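Tyrosine--tRNA ligase (Pyrococcus horikoshii, PDB 2CYC) catalyses the ATP-dependent attachment of L-tyrosine to tRNA(Tyr), probably through a tyrosyl-adenylate intermediate, and works as a homodimeric class I aminoacyl-tRNA synthetase. Local coordinates at residues A[5-10]-A[26-31]; A[11-16]-A[292-297]; A[17-22]-A[189-194]; A[58-63]-A[298-303]. All coordinates share one frame; numbering follows the deposited sequence.

Interaction 1. Residues A[5-10]-A[26-31]; sequences ERINLV and HLFEIG
The Phe28 ring has the Arg6 side chain over one face: CB of Arg6 makes a CH-pi contact 4.0 Å from the ring centroid, 25° off the normal. The Arg6 chain then bends at chi2 and chi3 and curls back over that same face, so that its guanidinium, tilted 30° from the ring plane, comes above the rim with Arg6 NH2 3.3 Å from Phe28 CD2. At the ring edge sits Val10, its CG2 4.2 Å from Phe28 CZ, while Ile7 CG1 approaches Phe28 CD1 to 3.9 Å. Phe28 thus reaches across the 11.2 Å between the axes of helices 5-10 and 26-30, which run nearer antiparallel than parallel (143° between directions); Leu34 and Ile3 also touch it. In the guanidinium plane, at the edge, a water accepts from Arg6 NH2, at a length too short to be taken literally, and gives a weak bond to Phe28 O. No direct hydrogen bond joins the segments; their union rests on apolar and CH-pi contact, the guanidinium laid against the ring and one weak water bridge, Arg6 spending NH2 on water and NH1 on Ala64 O while a flat side faces the ring.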
# COMPACT_ATOMS: atom_id res chain seq x y z
N GLU A 5 -30.79 25.36 -10.71
CA GLU A 5 -29.99 25.48 -11.92
C GLU A 5 -28.60 24.87 -11.70
O GLU A 5 -28.02 24.29 -12.62
CB GLU A 5 -29.89 26.95 -12.30
CG GLU A 5 -29.04 27.23 -13.52
CD GLU A 5 -29.16 28.67 -13.99
OE1 GLU A 5 -28.40 29.07 -14.89
OE2 GLU A 5 -30.03 29.40 -13.45
N ARG A 6 -28.07 25.01 -10.49
CA ARG A 6 -26.74 24.44 -10.18
C ARG A 6 -26.80 22.92 -10.22
O ARG A 6 -25.93 22.26 -10.79
CB ARG A 6 -26.27 24.89 -8.79
CG ARG A 6 -26.07 26.40 -8.69
CD ARG A 6 -24.66 26.73 -8.22
NE ARG A 6 -24.60 26.73 -6.78
CZ ARG A 6 -23.51 26.84 -6.04
NH1 ARG A 6 -22.30 26.98 -6.59
NH2 ARG A 6 -23.63 26.85 -4.73
N ILE A 7 -27.84 22.36 -9.61
CA ILE A 7 -28.04 20.92 -9.59
C ILE A 7 -28.18 20.40 -11.01
O ILE A 7 -27.57 19.39 -11.37
CB ILE A 7 -29.30 20.55 -8.78
CG1 ILE A 7 -29.01 20.77 -7.29
CG2 ILE A 7 -29.72 19.10 -9.08
CD1 ILE A 7 -30.21 20.54 -6.36
N ASN A 8 -28.98 21.08 -11.83
CA ASN A 8 -29.18 20.64 -13.21
C ASN A 8 -27.89 20.65 -14.03
O ASN A 8 -27.70 19.80 -14.90
CB ASN A 8 -30.22 21.51 -13.93
CG ASN A 8 -31.64 21.22 -13.47
OD1 ASN A 8 -31.92 20.16 -12.93
ND2 ASN A 8 -32.53 22.17 -13.70
N LEU A 9 -27.02 21.61 -13.77
CA LEU A 9 -25.74 21.68 -14.49
C LEU A 9 -24.93 20.41 -14.15
O LEU A 9 -24.27 19.83 -15.01
CB LEU A 9 -24.95 22.92 -14.07
CG LEU A 9 -24.77 24.18 -14.94
CD1 LEU A 9 -25.32 23.99 -16.33
CD2 LEU A 9 -25.45 25.36 -14.25
N VAL A 10 -24.98 19.99 -12.89
CA VAL A 10 -24.23 18.80 -12.48
C VAL A 10 -24.88 17.55 -13.09
O VAL A 10 -24.19 16.64 -13.56
CB VAL A 10 -24.20 18.65 -10.94
CG1 VAL A 10 -23.57 17.31 -10.54
CG2 VAL A 10 -23.41 19.80 -10.34
N HIS A 26 -27.35 19.23 -0.42
CA HIS A 26 -26.91 19.55 0.92
C HIS A 26 -25.62 20.39 0.84
O HIS A 26 -25.51 21.44 1.49
CB HIS A 26 -26.65 18.25 1.69
CG HIS A 26 -26.09 18.46 3.07
ND1 HIS A 26 -26.75 19.19 4.03
CD2 HIS A 26 -24.95 18.01 3.64
CE1 HIS A 26 -26.03 19.18 5.15
NE2 HIS A 26 -24.94 18.47 4.93
N LEU A 27 -24.66 19.94 0.04
CA LEU A 27 -23.41 20.68 -0.10
C LEU A 27 -23.65 22.10 -0.62
O LEU A 27 -23.02 23.04 -0.15
CB LEU A 27 -22.43 19.96 -1.02
CG LEU A 27 -21.93 18.58 -0.58
CD1 LEU A 27 -20.71 18.20 -1.42
CD2 LEU A 27 -21.57 18.60 0.89
N PHE A 28 -24.53 22.24 -1.60
CA PHE A 28 -24.84 23.56 -2.15
C PHE A 28 -25.45 24.45 -1.07
O PHE A 28 -25.03 25.59 -0.88
CB PHE A 28 -25.81 23.46 -3.33
CG PHE A 28 -25.15 23.10 -4.65
CD1 PHE A 28 -25.82 22.31 -5.58
CD2 PHE A 28 -23.87 23.57 -4.96
CE1 PHE A 28 -25.23 21.99 -6.81
CE2 PHE A 28 -23.27 23.25 -6.19
CZ PHE A 28 -23.95 22.46 -7.12
N GLU A 29 -26.44 23.91 -0.36
CA GLU A 29 -27.14 24.65 0.68
C GLU A 29 -26.30 25.11 1.87
O GLU A 29 -26.44 26.24 2.32
CB GLU A 29 -28.34 23.85 1.20
CG GLU A 29 -29.50 23.80 0.22
CD GLU A 29 -30.72 23.07 0.76
OE1 GLU A 29 -31.71 22.91 0.00
OE2 GLU A 29 -30.68 22.66 1.94
N ILE A 30 -25.41 24.24 2.36
CA ILE A 30 -24.59 24.60 3.51
C ILE A 30 -23.37 25.42 3.12
O ILE A 30 -22.60 25.85 3.98
CB ILE A 30 -24.12 23.35 4.26
CG1 ILE A 30 -23.16 22.54 3.38
CG2 ILE A 30 -25.34 22.51 4.66
CD1 ILE A 30 -22.79 21.19 3.94
N GLY A 31 -23.19 25.65 1.83
CA GLY A 31 -22.05 26.42 1.36
C GLY A 31 -20.73 25.71 1.56
O GLY A 31 -19.70 26.35 1.79
O HOH W 1 -22.46 26.89 -2.52

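Interaction 2. Residues A[11-16]-A[292-297]; sequences LKKPTE and WVEYII
Lys13, the first residue of 11-16 to meet the helix 292-297, runs its aliphatic chain obliquely past the Tyr295 ring. Its CD and CE lie 3.9 and 3.8 Å from Tyr295 CE1. The chain is extended as far as CE and bends only at chi4 (49°), and Lys13 CE ends 3.6 Å from Glu294 OE1. The ammonium itself stays farther off, Lys13 NZ being 4.5 Å from Glu294 OE1, too long for a salt bridge although the charges probably attract. Next comes Pro14 after a cis peptide bond. The hydrogen bond Thr15 N to Lys12 O, 3.1 Å, closes a type VI turn around this bond, and the turn sets Pro14 against the near part of the ring, with Pro14 CB 3.9 Å from Tyr295 CD1. Tyr295 therefore meets lysine along its outer part and proline closer to its own backbone. Glu294 CG lies over one of its faces, 4.0 Å above the plane, and the ring also stacks with His224, to which Pro14 is joined by backbone hydrogen bonding. An alanine in place of Tyr295 would probably open a gap beside Pro14 and leave the Lys13 methylenes and the His224 ring without their aromatic partner. On the far side, Val293 packs on helices 322-330 and 336-350, while Pro14 touches Met53 and Lys57 of helix 48-63; the turn thus leads into strand 15-19 between helices 48-63 and 288-297.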
# COMPACT_ATOMS: atom_id res chain seq x y z
N LEU A 11 -26.20 17.55 -13.10
CA LEU A 11 -26.99 16.43 -13.61
C LEU A 11 -27.09 16.27 -15.13
O LEU A 11 -27.28 15.16 -15.61
CB LEU A 11 -28.41 16.52 -13.03
CG LEU A 11 -28.64 15.96 -11.62
CD1 LEU A 11 -28.67 14.45 -11.69
CD2 LEU A 11 -27.55 16.42 -10.66
N LYS A 12 -26.94 17.35 -15.89
CA LYS A 12 -27.07 17.24 -17.34
C LYS A 12 -26.09 16.29 -18.01
O LYS A 12 -24.94 16.13 -17.57
CB LYS A 12 -26.97 18.62 -17.99
CG LYS A 12 -25.69 19.36 -17.68
CD LYS A 12 -25.66 20.74 -18.35
CE LYS A 12 -25.54 20.64 -19.86
NZ LYS A 12 -25.05 21.91 -20.46
N LYS A 13 -26.56 15.65 -19.09
CA LYS A 13 -25.74 14.71 -19.85
C LYS A 13 -24.45 15.40 -20.23
O LYS A 13 -24.44 16.60 -20.47
CB LYS A 13 -26.47 14.24 -21.11
CG LYS A 13 -27.61 13.28 -20.81
CD LYS A 13 -28.22 12.71 -22.08
CE LYS A 13 -28.91 11.38 -21.78
NZ LYS A 13 -29.83 11.46 -20.61
N PRO A 14 -23.37 14.63 -20.38
CA PRO A 14 -23.27 13.17 -20.23
C PRO A 14 -23.30 12.55 -18.83
O PRO A 14 -22.95 11.38 -18.67
CB PRO A 14 -21.97 12.85 -20.97
CG PRO A 14 -21.11 14.03 -20.59
CD PRO A 14 -22.06 15.21 -20.75
N THR A 15 -23.70 13.30 -17.81
CA THR A 15 -23.78 12.70 -16.48
C THR A 15 -24.70 11.48 -16.57
O THR A 15 -25.76 11.54 -17.19
CB THR A 15 -24.38 13.65 -15.45
OG1 THR A 15 -23.48 14.74 -15.21
CG2 THR A 15 -24.66 12.92 -14.14
N GLU A 16 -24.29 10.38 -15.95
CA GLU A 16 -25.10 9.17 -15.96
C GLU A 16 -25.55 8.81 -14.55
O GLU A 16 -26.62 8.24 -14.35
CB GLU A 16 -24.31 8.00 -16.55
CG GLU A 16 -25.01 6.65 -16.43
CD GLU A 16 -24.27 5.52 -17.14
OE1 GLU A 16 -24.58 4.34 -16.86
OE2 GLU A 16 -23.39 5.81 -17.98
N TRP A 292 -23.00 8.16 -29.92
CA TRP A 292 -22.26 9.40 -30.10
C TRP A 292 -23.20 10.56 -30.43
O TRP A 292 -23.00 11.70 -29.99
CB TRP A 292 -21.21 9.23 -31.20
CG TRP A 292 -20.04 8.36 -30.82
CD1 TRP A 292 -20.03 7.38 -29.86
CD2 TRP A 292 -18.72 8.36 -31.41
NE1 TRP A 292 -18.79 6.77 -29.83
CE2 TRP A 292 -17.97 7.35 -30.76
CE3 TRP A 292 -18.11 9.11 -32.42
CZ2 TRP A 292 -16.63 7.07 -31.09
CZ3 TRP A 292 -16.77 8.83 -32.75
CH2 TRP A 292 -16.05 7.82 -32.09
N VAL A 293 -24.24 10.27 -31.22
CA VAL A 293 -25.21 11.31 -31.59
C VAL A 293 -25.92 11.80 -30.32
O VAL A 293 -26.10 12.99 -30.12
CB VAL A 293 -26.29 10.76 -32.58
CG1 VAL A 293 -27.43 11.76 -32.70
CG2 VAL A 293 -25.67 10.51 -33.95
N GLU A 294 -26.33 10.87 -29.47
CA GLU A 294 -27.03 11.25 -28.26
C GLU A 294 -26.19 12.05 -27.27
O GLU A 294 -26.63 13.08 -26.78
CB GLU A 294 -27.59 10.02 -27.54
CG GLU A 294 -28.39 10.42 -26.29
CD GLU A 294 -29.02 9.24 -25.60
OE1 GLU A 294 -29.82 9.47 -24.67
OE2 GLU A 294 -28.72 8.08 -25.96
N TYR A 295 -24.98 11.57 -26.98
CA TYR A 295 -24.13 12.23 -25.99
C TYR A 295 -23.22 13.36 -26.45
O TYR A 295 -22.76 14.15 -25.64
CB TYR A 295 -23.32 11.16 -25.26
CG TYR A 295 -24.20 10.33 -24.37
CD1 TYR A 295 -24.53 10.76 -23.09
CD2 TYR A 295 -24.77 9.14 -24.83
CE1 TYR A 295 -25.41 10.03 -22.28
CE2 TYR A 295 -25.65 8.40 -24.04
CZ TYR A 295 -25.96 8.85 -22.76
OH TYR A 295 -26.83 8.12 -21.97
N ILE A 296 -22.95 13.45 -27.75
CA ILE A 296 -22.11 14.53 -28.25
C ILE A 296 -22.98 15.58 -28.94
O ILE A 296 -23.15 16.69 -28.45
CB ILE A 296 -21.03 14.01 -29.24
CG1 ILE A 296 -20.10 13.02 -28.52
CG2 ILE A 296 -20.21 15.18 -29.79
CD1 ILE A 296 -18.93 12.50 -29.38
N ILE A 297 -23.57 15.19 -30.07
CA ILE A 297 -24.41 16.11 -30.85
C ILE A 297 -25.61 16.70 -30.10
O ILE A 297 -25.89 17.89 -30.21
CB ILE A 297 -24.86 15.42 -32.16
CG1 ILE A 297 -23.61 15.02 -32.96
CG2 ILE A 297 -25.76 16.37 -32.97
CD1 ILE A 297 -23.88 14.26 -34.26

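Interaction 3. Residues A[17-22]-A[189-194]; sequences EVLTVE and DQRKAH. With TYR (tyrosine), chain C.
The Glu17-Arg191 salt bridge belongs to the Rossmann-fold catalytic domain, where it links strand 15-19 to the first turn of helix 191-200, just after Gln190 of the tyrosine pocket. Arg191 grips the carboxylate side-on with two nitrogens, one to each oxygen. Arg191 NE gives the straighter bond, 2.9 Å to Glu17 OE2 at 175°, lying in the guanidinium plane and using the syn lone pair. Arg191 NH1 donates to Glu17 OE1, also at 2.9 Å but bent to 142°, consistent with the 35° twist between the two planes. The bend at chi3 turns the NE and NH1 side of Arg191 to the extended Glu17, which its chain meets at about a right angle. Leu19 CD1 packs 4.0 Å from Arg191 NH1. Glu17 OE2 has a second partner in His222 ND1, and His222 in turn bonds His194 through NE2, so the carboxylate is tied to strand 214-223 through His222 as well as to helix 191-200 through Arg191. A leucine in place of Arg191 is likely to leave the Glu17 charge without its mate and its carboxylate freer to turn about His222. One residue back, the Gln190 amide faces the substrate: NE2 donates 3.1 Å to Asp189 OD1, while OE1 takes a hydrogen bond from Gln172 NE2 and another, 2.7 Å, from the amino N of the bound tyrosine.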
# COMPACT_ATOMS: atom_id res chain seq x y z
N GLU A 17 -24.74 9.17 -13.56
CA GLU A 17 -25.07 8.85 -12.19
C GLU A 17 -24.48 9.87 -11.22
O GLU A 17 -23.36 10.35 -11.42
CB GLU A 17 -24.53 7.45 -11.84
CG GLU A 17 -24.77 7.00 -10.39
CD GLU A 17 -24.09 5.67 -10.05
OE1 GLU A 17 -24.77 4.79 -9.48
OE2 GLU A 17 -22.88 5.49 -10.32
N VAL A 18 -25.23 10.17 -10.17
CA VAL A 18 -24.75 11.07 -9.13
C VAL A 18 -25.04 10.42 -7.78
O VAL A 18 -26.18 10.05 -7.50
CB VAL A 18 -25.46 12.44 -9.16
CG1 VAL A 18 -24.99 13.30 -7.96
CG2 VAL A 18 -25.14 13.16 -10.45
N LEU A 19 -23.99 10.25 -6.98
CA LEU A 19 -24.14 9.68 -5.64
C LEU A 19 -23.77 10.78 -4.63
O LEU A 19 -22.58 10.98 -4.37
CB LEU A 19 -23.20 8.48 -5.44
CG LEU A 19 -23.29 7.34 -6.45
CD1 LEU A 19 -22.17 6.34 -6.21
CD2 LEU A 19 -24.65 6.68 -6.34
N THR A 20 -24.75 11.52 -4.11
CA THR A 20 -26.17 11.38 -4.41
C THR A 20 -26.70 12.81 -4.63
O THR A 20 -26.07 13.78 -4.19
CB THR A 20 -26.98 10.79 -3.22
OG1 THR A 20 -26.95 11.72 -2.13
CG2 THR A 20 -26.40 9.45 -2.76
N VAL A 21 -27.85 12.93 -5.27
CA VAL A 21 -28.43 14.25 -5.51
C VAL A 21 -28.73 14.94 -4.19
O VAL A 21 -28.55 16.15 -4.04
CB VAL A 21 -29.71 14.15 -6.36
CG1 VAL A 21 -30.35 15.53 -6.49
CG2 VAL A 21 -29.36 13.61 -7.74
N GLU A 22 -29.19 14.16 -3.21
CA GLU A 22 -29.49 14.71 -1.90
C GLU A 22 -28.25 15.30 -1.24
O GLU A 22 -28.30 16.39 -0.67
CB GLU A 22 -30.09 13.63 -1.00
CG GLU A 22 -30.20 14.06 0.45
CD GLU A 22 -30.74 12.96 1.36
OE1 GLU A 22 -30.69 13.13 2.59
OE2 GLU A 22 -31.22 11.92 0.84
N ASP A 189 -16.98 3.67 -15.08
CA ASP A 189 -16.16 2.52 -14.69
C ASP A 189 -15.27 2.76 -13.48
O ASP A 189 -14.59 1.84 -13.01
CB ASP A 189 -15.31 2.02 -15.88
CG ASP A 189 -14.46 3.11 -16.53
OD1 ASP A 189 -14.38 4.24 -16.02
OD2 ASP A 189 -13.86 2.82 -17.59
N GLN A 190 -15.27 3.98 -12.96
CA GLN A 190 -14.47 4.30 -11.78
C GLN A 190 -15.34 4.36 -10.53
O GLN A 190 -14.83 4.61 -9.45
CB GLN A 190 -13.80 5.66 -11.95
CG GLN A 190 -12.94 5.79 -13.19
CD GLN A 190 -11.85 4.76 -13.20
OE1 GLN A 190 -11.00 4.72 -12.30
NE2 GLN A 190 -11.85 3.91 -14.22
N ARG A 191 -16.65 4.13 -10.68
CA ARG A 191 -17.58 4.26 -9.55
C ARG A 191 -17.25 3.48 -8.29
O ARG A 191 -17.56 3.93 -7.18
CB ARG A 191 -19.02 3.96 -9.99
CG ARG A 191 -19.35 2.47 -10.19
CD ARG A 191 -20.77 2.32 -10.73
NE ARG A 191 -21.76 2.90 -9.83
CZ ARG A 191 -22.21 2.31 -8.73
NH1 ARG A 191 -23.10 2.91 -7.96
NH2 ARG A 191 -21.77 1.09 -8.40
N LYS A 192 -16.62 2.33 -8.43
CA LYS A 192 -16.27 1.54 -7.26
C LYS A 192 -15.39 2.31 -6.28
O LYS A 192 -15.58 2.23 -5.07
CB LYS A 192 -15.57 0.25 -7.66
CG LYS A 192 -16.51 -0.82 -8.20
CD LYS A 192 -15.71 -2.02 -8.68
CE LYS A 192 -16.62 -3.08 -9.27
NZ LYS A 192 -15.80 -4.24 -9.73
N ALA A 193 -14.43 3.06 -6.82
CA ALA A 193 -13.52 3.83 -5.97
C ALA A 193 -14.28 4.91 -5.22
O ALA A 193 -13.96 5.24 -4.07
CB ALA A 193 -12.41 4.46 -6.82
N HIS A 194 -15.29 5.47 -5.87
CA HIS A 194 -16.08 6.53 -5.26
C HIS A 194 -17.04 5.97 -4.20
O HIS A 194 -17.31 6.63 -3.20
CB HIS A 194 -16.79 7.32 -6.37
CG HIS A 194 -15.85 8.10 -7.23
ND1 HIS A 194 -16.25 8.74 -8.39
CD2 HIS A 194 -14.54 8.39 -7.08
CE1 HIS A 194 -15.22 9.39 -8.91
NE2 HIS A 194 -14.17 9.19 -8.13
N TYR C . -8.30 5.06 -12.45
CA TYR C . -8.47 6.18 -13.42
C TYR C . -8.52 5.63 -14.85
O TYR C . -8.24 4.43 -15.03
CB TYR C . -7.32 7.18 -13.28
CG TYR C . -7.29 7.89 -11.94
CD1 TYR C . -8.36 8.68 -11.52
CD2 TYR C . -6.19 7.76 -11.09
CE1 TYR C . -8.33 9.33 -10.27
CE2 TYR C . -6.15 8.41 -9.86
CZ TYR C . -7.22 9.19 -9.45
OH TYR C . -7.18 9.82 -8.22
OXT TYR C . -8.83 6.42 -15.77

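Interaction 4. Residues A[58-63]-A[298-303]; sequences IADFQK and FREEPT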
# COMPACT_ATOMS: atom_id res chain seq x y z
N ILE A 58 -16.67 19.28 -17.13
CA ILE A 58 -15.84 20.30 -16.54
C ILE A 58 -16.47 21.66 -16.85
O ILE A 58 -16.58 22.53 -15.97
CB ILE A 58 -14.39 20.20 -17.06
CG1 ILE A 58 -13.67 19.05 -16.34
CG2 ILE A 58 -13.66 21.51 -16.83
CD1 ILE A 58 -12.34 18.64 -17.00
N ALA A 59 -16.93 21.83 -18.09
CA ALA A 59 -17.58 23.08 -18.49
C ALA A 59 -18.83 23.31 -17.66
O ALA A 59 -19.07 24.42 -17.17
CB ALA A 59 -17.94 23.05 -19.99
N ASP A 60 -19.64 22.27 -17.49
CA ASP A 60 -20.87 22.38 -16.70
C ASP A 60 -20.56 22.76 -15.26
O ASP A 60 -21.22 23.63 -14.68
CB ASP A 60 -21.66 21.07 -16.68
CG ASP A 60 -22.19 20.68 -18.05
OD1 ASP A 60 -22.38 21.57 -18.90
OD2 ASP A 60 -22.43 19.47 -18.25
N PHE A 61 -19.56 22.09 -14.68
CA PHE A 61 -19.20 22.34 -13.29
C PHE A 61 -18.76 23.79 -13.07
O PHE A 61 -19.18 24.42 -12.10
CB PHE A 61 -18.10 21.36 -12.82
CG PHE A 61 -18.52 19.90 -12.85
CD1 PHE A 61 -19.85 19.52 -12.59
CD2 PHE A 61 -17.59 18.89 -13.12
CE1 PHE A 61 -20.23 18.17 -12.59
CE2 PHE A 61 -17.96 17.53 -13.13
CZ PHE A 61 -19.29 17.17 -12.86
N GLN A 62 -17.94 24.31 -13.98
CA GLN A 62 -17.47 25.69 -13.86
C GLN A 62 -18.68 26.63 -13.80
O GLN A 62 -18.73 27.52 -12.94
CB GLN A 62 -16.58 26.08 -15.07
CG GLN A 62 -15.25 25.32 -15.20
CD GLN A 62 -14.37 25.88 -16.32
OE1 GLN A 62 -14.83 26.09 -17.45
NE2 GLN A 62 -13.10 26.11 -16.02
N LYS A 63 -19.65 26.43 -14.68
CA LYS A 63 -20.84 27.29 -14.70
C LYS A 63 -21.66 27.21 -13.42
O LYS A 63 -22.41 28.14 -13.09
CB LYS A 63 -21.74 26.95 -15.89
CG LYS A 63 -21.18 27.39 -17.22
CD LYS A 63 -22.15 27.12 -18.37
CE LYS A 63 -21.53 27.46 -19.72
NZ LYS A 63 -20.33 26.63 -20.03
N PHE A 298 -26.32 15.88 -29.33
CA PHE A 298 -27.46 16.38 -28.56
C PHE A 298 -27.12 16.50 -27.08
O PHE A 298 -27.96 16.25 -26.21
CB PHE A 298 -28.70 15.48 -28.74
CG PHE A 298 -29.28 15.54 -30.11
CD1 PHE A 298 -28.86 14.67 -31.10
CD2 PHE A 298 -30.18 16.55 -30.44
CE1 PHE A 298 -29.31 14.80 -32.41
CE2 PHE A 298 -30.64 16.69 -31.75
CZ PHE A 298 -30.20 15.81 -32.73
N ARG A 299 -25.87 16.85 -26.80
CA ARG A 299 -25.43 17.02 -25.43
C ARG A 299 -26.36 18.04 -24.80
O ARG A 299 -26.81 17.87 -23.67
CB ARG A 299 -23.99 17.53 -25.37
CG ARG A 299 -23.51 17.75 -23.96
CD ARG A 299 -22.05 18.04 -23.97
NE ARG A 299 -21.76 19.35 -24.54
CZ ARG A 299 -21.67 20.47 -23.83
NH1 ARG A 299 -21.86 20.44 -22.52
NH2 ARG A 299 -21.35 21.61 -24.43
N GLU A 300 -26.63 19.11 -25.53
CA GLU A 300 -27.52 20.15 -25.07
C GLU A 300 -28.65 20.31 -26.08
O GLU A 300 -28.42 20.68 -27.23
CB GLU A 300 -26.78 21.47 -24.91
CG GLU A 300 -25.60 21.40 -23.95
CD GLU A 300 -25.03 22.77 -23.62
OE1 GLU A 300 -24.08 22.85 -22.81
OE2 GLU A 300 -25.55 23.76 -24.16
N GLU A 301 -29.87 19.99 -25.66
CA GLU A 301 -31.01 20.13 -26.54
C GLU A 301 -32.11 20.95 -25.86
O GLU A 301 -32.17 21.04 -24.63
CB GLU A 301 -31.53 18.74 -26.98
CG GLU A 301 -31.69 17.71 -25.87
CD GLU A 301 -31.90 16.30 -26.41
OE1 GLU A 301 -32.84 16.10 -27.21
OE2 GLU A 301 -31.13 15.39 -26.04
N PRO A 302 -32.99 21.57 -26.66
CA PRO A 302 -32.97 21.49 -28.12
C PRO A 302 -31.78 22.16 -28.80
O PRO A 302 -31.16 23.10 -28.28
CB PRO A 302 -34.29 22.14 -28.51
CG PRO A 302 -34.46 23.19 -27.45
CD PRO A 302 -34.09 22.43 -26.19
N THR A 303 -31.45 21.63 -29.97
CA THR A 303 -30.37 22.13 -30.79
C THR A 303 -30.82 21.83 -32.21
O THR A 303 -31.95 21.40 -32.43
CB THR A 303 -29.04 21.38 -30.48
OG1 THR A 303 -28.01 21.84 -31.37
CG2 THR A 303 -29.23 19.88 -30.65
O HOH W 2 -22.87 18.63 -20.72
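Asp60, on the last turns of helix 48-63, and Glu300, in the irregular segment that follows helix 288-297, are the backbone's nearest points, their CA atoms 10.9 Å apart, so the gap is spanned by side chains and water. Arg299, its CG anti to the backbone N (chi1 178°) and its chain bent at chi3, brings its guanidinium to the carboxylate of Asp60, the two planes 28° apart. Asp60 OD1 lies in the guanidinium plane, at its edge, 3.8 Å from Arg299 NH1, a long salt bridge. A water in that same plane makes the tighter connection: it accepts from Arg299 NH1 at 2.7 Å and donates to Asp60 OD2 at 2.6 Å. Glu300 folds its CG over the centre of the guanidinium, and Glu300 OE1 comes 3.3 Å from Arg299 NH1, well out of plane, so that attraction is one of charge alone. The two acids stand 4.5 Å apart, Asp60 OD1 to Glu300 OE1. Lys12 forms salt bridges to both of these oxygens, and Lys57 to Asp60 OD2. In this network cations probably offset the mutual repulsion of the acids, and the join of helix to loop depends on charge and one bridging water more than on close fit.

From the N terminus, interaction 1 closes first, pairing helix 3-11 with helix 21-30. Between its segments the chain passes through the turn and strand that open interactions 2 and 3, so interaction 1 crosses both. Interaction 2 spans most of the sequence, from residue 11 to 297, and contains interaction 3, which ties strand 15-19 to the start of helix 191-200. Interaction 4 opens after interaction 1 has closed and crosses interactions 2 and 3. Interactions 2 and 4 are joined directly by a salt bridge, Lys12 NZ to Glu300 OE1, 2.7 Å; they fasten the turn before strand 15-19 and the end of helix 48-63 to helix 288-297 and its following loop.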